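Local coordinates for protein intracellular exo-alpha-(1->5)-L-arabinofuranosidase (Bifidobacterium longum, PDB 2Y2W) that hydrolyses terminal alpha-(1->5)-arabinofuranosyl bonds at the non-reducing ends of arabinans and also acts on arabinoxylan, aiding breakdown of the plant cell wall, at residues Ala138-Glu143 and Asp354-Glu359; Ser372-Glu377 and Ala419-Pro424. One frame throughout, in Å; residues are numbered along the deposited sequence.

Contact 1 (Ala138-Glu143 and Asp354-Glu359); sequences AWHCTE and DQWKAE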
loop_
_atom_site.group_PDB
_atom_site.type_symbol
_atom_site.label_atom_id
_atom_site.label_comp_id
_atom_site.label_asym_id
_atom_site.label_seq_id
_atom_site.Cartn_x
_atom_site.Cartn_y
_atom_site.Cartn_z
ATOM N N ALA D 138 -7.367 3.189 18.670
ATOM C CA ALA D 138 -7.561 1.907 19.357
ATOM C C ALA D 138 -8.296 2.019 20.699
ATOM O O ALA D 138 -9.211 1.242 20.973
ATOM C CB ALA D 138 -6.231 1.206 19.539
ATOM N N TRP D 139 -7.897 2.985 21.522
ATOM C CA TRP D 139 -8.452 3.138 22.871
ATOM C C TRP D 139 -9.219 4.447 23.054
ATOM O O TRP D 139 -9.671 4.762 24.157
ATOM C CB TRP D 139 -7.345 2.970 23.919
ATOM C CG TRP D 139 -6.668 1.650 23.768
ATOM C CD1 TRP D 139 -5.448 1.413 23.204
ATOM C CD2 TRP D 139 -7.202 0.370 24.126
ATOM N NE1 TRP D 139 -5.180 0.065 23.209
ATOM C CE2 TRP D 139 -6.242 -0.598 23.765
ATOM C CE3 TRP D 139 -8.394 -0.051 24.728
ATOM C CZ2 TRP D 139 -6.433 -1.965 23.991
ATOM C CZ3 TRP D 139 -8.587 -1.409 24.950
ATOM C CH2 TRP D 139 -7.609 -2.350 24.583
ATOM N N HIS D 140 -9.374 5.182 21.953
ATOM C CA HIS D 140 -10.129 6.436 21.909
ATOM C C HIS D 140 -9.587 7.460 22.905
ATOM O O HIS D 140 -10.320 7.990 23.735
ATOM C CB HIS D 140 -11.628 6.180 22.121
ATOM C CG HIS D 140 -12.512 7.217 21.502
ATOM N ND1 HIS D 140 -12.693 7.322 20.140
ATOM C CD2 HIS D 140 -13.273 8.189 22.057
ATOM C CE1 HIS D 140 -13.523 8.316 19.883
ATOM N NE2 HIS D 140 -13.891 8.858 21.030
ATOM N N CYS D 141 -8.289 7.726 22.810
ATOM C CA CYS D 141 -7.626 8.659 23.711
ATOM C C CYS D 141 -6.799 9.673 22.942
ATOM O O CYS D 141 -6.370 9.407 21.819
ATOM C CB CYS D 141 -6.721 7.900 24.687
ATOM S SG CYS D 141 -7.605 6.784 25.800
ATOM N N THR D 142 -6.588 10.839 23.549
ATOM C CA THR D 142 -5.605 11.790 23.044
ATOM C C THR D 142 -4.252 11.541 23.711
ATOM O O THR D 142 -4.163 11.393 24.935
ATOM C CB THR D 142 -6.050 13.277 23.177
ATOM O OG1 THR D 142 -4.912 14.137 23.032
ATOM C CG2 THR D 142 -6.686 13.546 24.517
ATOM N N GLU D 143 -3.213 11.490 22.879
ATOM C CA GLU D 143 -1.859 11.159 23.301
ATOM C C GLU D 143 -0.934 12.377 23.186
ATOM O O GLU D 143 -0.770 12.955 22.105
ATOM C CB GLU D 143 -1.343 9.982 22.462
ATOM C CG GLU D 143 0.162 9.740 22.508
ATOM C CD GLU D 143 0.613 8.966 23.728
ATOM O OE1 GLU D 143 -0.151 8.117 24.236
ATOM O OE2 GLU D 143 1.754 9.195 24.172
ATOM N N ASP D 354 -19.834 -2.006 22.309
ATOM C CA ASP D 354 -21.228 -2.142 21.886
ATOM C C ASP D 354 -21.995 -0.838 22.103
ATOM O O ASP D 354 -22.745 -0.402 21.229
ATOM C CB ASP D 354 -21.912 -3.297 22.630
ATOM C CG ASP D 354 -21.560 -4.666 22.053
ATOM O OD1 ASP D 354 -20.530 -4.793 21.356
ATOM O OD2 ASP D 354 -22.320 -5.623 22.305
ATOM N N GLN D 355 -21.792 -0.227 23.272
ATOM C CA GLN D 355 -22.413 1.053 23.625
ATOM C C GLN D 355 -21.929 2.193 22.729
ATOM O O GLN D 355 -22.691 3.108 22.413
ATOM C CB GLN D 355 -22.132 1.394 25.092
ATOM C CG GLN D 355 -22.906 0.551 26.107
ATOM C CD GLN D 355 -24.319 1.059 26.370
ATOM O OE1 GLN D 355 -24.713 2.131 25.903
ATOM N NE2 GLN D 355 -25.088 0.284 27.131
ATOM N N TRP D 356 -20.657 2.126 22.341
ATOM C CA TRP D 356 -20.044 3.072 21.409
ATOM C C TRP D 356 -20.611 2.893 19.999
ATOM O O TRP D 356 -20.804 3.869 19.273
ATOM C CB TRP D 356 -18.518 2.895 21.417
ATOM C CG TRP D 356 -17.789 3.513 20.255
ATOM C CD1 TRP D 356 -17.244 2.856 19.189
ATOM C CD2 TRP D 356 -17.521 4.906 20.049
ATOM N NE1 TRP D 356 -16.655 3.752 18.329
ATOM C CE2 TRP D 356 -16.811 5.018 18.831
ATOM C CE3 TRP D 356 -17.813 6.070 20.771
ATOM C CZ2 TRP D 356 -16.387 6.249 18.320
ATOM C CZ3 TRP D 356 -17.392 7.295 20.261
ATOM C CH2 TRP D 356 -16.688 7.373 19.046
ATOM N N LYS D 357 -20.881 1.643 19.628
ATOM C CA LYS D 357 -21.450 1.311 18.322
ATOM C C LYS D 357 -22.926 1.709 18.240
ATOM O O LYS D 357 -23.401 2.146 17.188
ATOM C CB LYS D 357 -21.285 -0.183 18.037
ATOM C CG LYS D 357 -21.305 -0.559 16.561
ATOM C CD LYS D 357 -20.685 -1.935 16.321
ATOM C CE LYS D 357 -19.161 -1.909 16.470
ATOM N NZ LYS D 357 -18.543 -3.235 16.191
ATOM N N ALA D 358 -23.639 1.560 19.358
ATOM C CA ALA D 358 -25.055 1.919 19.443
ATOM C C ALA D 358 -25.272 3.419 19.691
ATOM O O ALA D 358 -26.411 3.888 19.751
ATOM C CB ALA D 358 -25.750 1.084 20.515
ATOM N N GLU D 359 -24.172 4.158 19.831
ATOM C CA GLU D 359 -24.209 5.613 19.991
ATOM C C GLU D 359 -24.179 6.313 18.621
ATOM O O GLU D 359 -24.137 7.544 18.537
ATOM C CB GLU D 359 -23.039 6.069 20.874
ATOM C CG GLU D 359 -23.171 7.473 21.474
ATOM C CD GLU D 359 -24.250 7.574 22.539
ATOM O OE1 GLU D 359 -24.198 6.803 23.523
ATOM O OE2 GLU D 359 -25.143 8.437 22.396
#
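The imidazole of His-140 lies against the outer end of the Trp-356 indole. Its CE1 and NE2 atoms meet the six-membered ring, and the shortest approach is 3.4 Å from His-140 CE1 to Trp-356 CH2. His-140 NE2 lies 3.7 Å from the same Trp-356 CH2. The ring planes are inclined at 54°, so the two rings meet obliquely. The ring centroids are 4.5 Å apart. In Trp-356 the ring swings away from its own backbone N (chi1 164°), which carries the indole out from the helix towards the imidazole. His-140 also stacks on Trp-369, and Trp-356 meets the ring of His-365. Ala-244 and Leu-243 of a second subunit pack on His-140 and Trp-356 respectively, so the pair belongs to a subunit interface. With an alanine here in place of His-140, the outer end of Trp-356 would probably lose its aromatic neighbour and Trp-369 its stacking partner. His-140 has a positive phi, and with Cys-141 it faces Asp-136 in a G1 beta bulge. The contact thus joins the bulged hairpin of strands 134-136 and 141-143 to the last turn of helix 347-357. Both lie around the eight-stranded parallel barrel of this (beta/alpha)8 glycoside hydrolase. The His-140 side chain is about 11 Å from that of Asn-114, which by similarity binds arabinofuranose, so the contact is near the site but not part of it.

Contact 2 (Ser372-Glu377 and Ala419-Pro424); sequences SPHLLE and AEEHGP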
loop_
_atom_site.group_PDB
_atom_site.type_symbol
_atom_site.label_atom_id
_atom_site.label_comp_id
_atom_site.label_asym_id
_atom_site.label_seq_id
_atom_site.Cartn_x
_atom_site.Cartn_y
_atom_site.Cartn_z
ATOM N N SER D 372 -5.084 9.652 29.304
ATOM C CA SER D 372 -4.793 8.603 30.299
ATOM C C SER D 372 -5.941 8.308 31.282
ATOM O O SER D 372 -5.812 8.560 32.486
ATOM C CB SER D 372 -3.492 8.909 31.056
ATOM O OG SER D 372 -3.542 10.179 31.684
ATOM N N PRO D 373 -7.066 7.769 30.766
ATOM C CA PRO D 373 -8.186 7.407 31.625
ATOM C C PRO D 373 -7.966 6.054 32.293
ATOM O O PRO D 373 -7.030 5.333 31.940
ATOM C CB PRO D 373 -9.358 7.326 30.646
ATOM C CG PRO D 373 -8.751 6.950 29.353
ATOM C CD PRO D 373 -7.331 7.435 29.352
ATOM N N HIS D 374 -8.827 5.718 33.251
ATOM C CA HIS D 374 -8.787 4.415 33.904
ATOM C C HIS D 374 -9.441 3.359 33.012
ATOM O O HIS D 374 -10.667 3.219 32.990
ATOM C CB HIS D 374 -9.463 4.478 35.277
ATOM C CG HIS D 374 -8.731 5.328 36.268
ATOM N ND1 HIS D 374 -7.957 4.797 37.278
ATOM C CD2 HIS D 374 -8.645 6.674 36.398
ATOM C CE1 HIS D 374 -7.431 5.777 37.990
ATOM N NE2 HIS D 374 -7.833 6.926 37.477
ATOM N N LEU D 375 -8.606 2.636 32.270
ATOM C CA LEU D 375 -9.067 1.600 31.346
ATOM C C LEU D 375 -8.425 0.260 31.666
ATOM O O LEU D 375 -7.223 0.192 31.935
ATOM C CB LEU D 375 -8.742 1.979 29.897
ATOM C CG LEU D 375 -9.444 3.172 29.237
ATOM C CD1 LEU D 375 -8.732 3.546 27.945
ATOM C CD2 LEU D 375 -10.922 2.886 28.974
ATOM N N LEU D 376 -9.236 -0.798 31.635
ATOM C CA LEU D 376 -8.772 -2.174 31.830
ATOM C C LEU D 376 -8.045 -2.386 33.161
ATOM O O LEU D 376 -7.083 -3.157 33.235
ATOM C CB LEU D 376 -7.879 -2.617 30.660
ATOM C CG LEU D 376 -8.499 -3.194 29.383
ATOM C CD1 LEU D 376 -9.345 -2.174 28.621
ATOM C CD2 LEU D 376 -7.394 -3.741 28.493
ATOM N N GLU D 377 -8.510 -1.709 34.209
ATOM C CA GLU D 377 -7.868 -1.801 35.521
ATOM C C GLU D 377 -8.487 -2.903 36.379
ATOM O O GLU D 377 -9.084 -2.636 37.424
ATOM C CB GLU D 377 -7.892 -0.447 36.238
ATOM C CG GLU D 377 -6.963 0.595 35.622
ATOM C CD GLU D 377 -6.773 1.824 36.498
ATOM O OE1 GLU D 377 -7.351 1.882 37.608
ATOM O OE2 GLU D 377 -6.037 2.740 36.068
ATOM N N ALA D 419 -0.615 1.348 40.354
ATOM C CA ALA D 419 -0.045 2.615 40.810
ATOM C C ALA D 419 -1.103 3.715 40.862
ATOM O O ALA D 419 -1.708 4.056 39.841
ATOM C CB ALA D 419 1.118 3.019 39.919
ATOM N N GLU D 420 -1.326 4.259 42.057
ATOM C CA GLU D 420 -2.339 5.296 42.269
ATOM C C GLU D 420 -1.805 6.713 42.071
ATOM O O GLU D 420 -0.620 6.975 42.282
ATOM C CB GLU D 420 -2.975 5.161 43.657
ATOM C CG GLU D 420 -4.240 4.299 43.692
ATOM C CD GLU D 420 -3.955 2.809 43.605
ATOM O OE1 GLU D 420 -2.810 2.402 43.891
ATOM O OE2 GLU D 420 -4.880 2.043 43.254
ATOM N N GLU D 421 -2.700 7.614 41.670
ATOM C CA GLU D 421 -2.366 9.015 41.415
ATOM C C GLU D 421 -1.741 9.671 42.644
ATOM O O GLU D 421 -2.338 9.679 43.725
ATOM C CB GLU D 421 -3.613 9.805 41.000
ATOM C CG GLU D 421 -4.334 9.292 39.756
ATOM C CD GLU D 421 -5.727 9.893 39.583
ATOM O OE1 GLU D 421 -6.028 10.929 40.220
ATOM O OE2 GLU D 421 -6.526 9.325 38.806
ATOM N N HIS D 422 -0.532 10.201 42.462
ATOM C CA HIS D 422 0.205 10.927 43.502
ATOM C C HIS D 422 0.349 10.132 44.811
ATOM O O HIS D 422 0.572 10.705 45.884
ATOM C CB HIS D 422 -0.446 12.290 43.756
ATOM C CG HIS D 422 0.534 13.396 43.989
ATOM N ND1 HIS D 422 1.196 13.564 45.186
ATOM C CD2 HIS D 422 0.957 14.396 43.180
ATOM C CE1 HIS D 422 1.989 14.618 45.103
ATOM N NE2 HIS D 422 1.862 15.140 43.895
ATOM N N GLY D 423 0.227 8.810 44.706
ATOM C CA GLY D 423 0.244 7.938 45.872
ATOM C C GLY D 423 1.046 6.666 45.686
ATOM O O GLY D 423 1.975 6.631 44.877
ATOM N N PRO D 424 0.680 5.602 46.427
ATOM C CA PRO D 424 1.488 4.390 46.495
ATOM C C PRO D 424 1.356 3.482 45.273
ATOM O O PRO D 424 0.428 3.629 44.475
ATOM C CB PRO D 424 0.931 3.681 47.731
ATOM C CG PRO D 424 -0.502 4.070 47.754
ATOM C CD PRO D 424 -0.573 5.466 47.195
#
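The flat ring of His-374 is met at its edge by two carboxylates, those of Glu-421 and Glu-377; both lie in the ring plane and neither sits over a face. Across the contact, His-374 NE2 donates a hydrogen bond to Glu-421 OE2 at 3.0 Å. The N-H points well at its acceptor, with an angle of 160°. The nitrogen arrives nearly along the C-O axis of Glu-421 OE2, and the ring and carboxylate planes are turned 43° apart. The bond is made by the far end of a long side chain. Glu-421 is extended beyond CG (chi2 166°), and this carries its carboxylate over to the imidazole. The other ring nitrogen is used within the 372-377 loop. His-374 ND1 gives an almost straight hydrogen bond of 3.0 Å to Glu-377 OE1, which it meets from above the carboxylate plane. Two bonds on two nitrogens fix the rotation of the ring. With both nitrogens donating to acids, the imidazole is probably protonated and positively charged. Glu-377 has a second charged partner, since its OE2 forms a salt bridge with Arg-73. The side chains of His-374 and Glu-421 also touch Arg-73. Glu-421 is the second residue of a type II beta turn, closed by the 3.2 Å hydrogen bond from Gly-423 N to Glu-420 O. This His-carboxylate hydrogen bond between His-374 and Glu-421 joins two surface loops, away from the annotated sites. One loop lies between helices 347-357 and 382-397; the other is the turn that links strand 417-419 to strand 425-427, beyond the last barrel strand, 402-408.

The two contacts are in series along the chain: contact 1 closes with 354-359 before contact 2 opens at 372. Their centres are about 19 Å apart. Helix 347-357 runs into contact 1, and the chain that follows it supplies the first loop of contact 2. The two also touch directly: Cys-141 SG packs 3.6 Å from Pro-373 CD. The hairpin of strands 134-136 and 141-143, helix 347-357 and the 372-377 loop thus form a continuous packed region beside the barrel. In it Trp-139 NE1 is hydrogen-bonded to Glu-69, which by similarity binds arabinofuranose. Contact 1 borders a second subunit, whereas no other chain of the assembly touches contact 2.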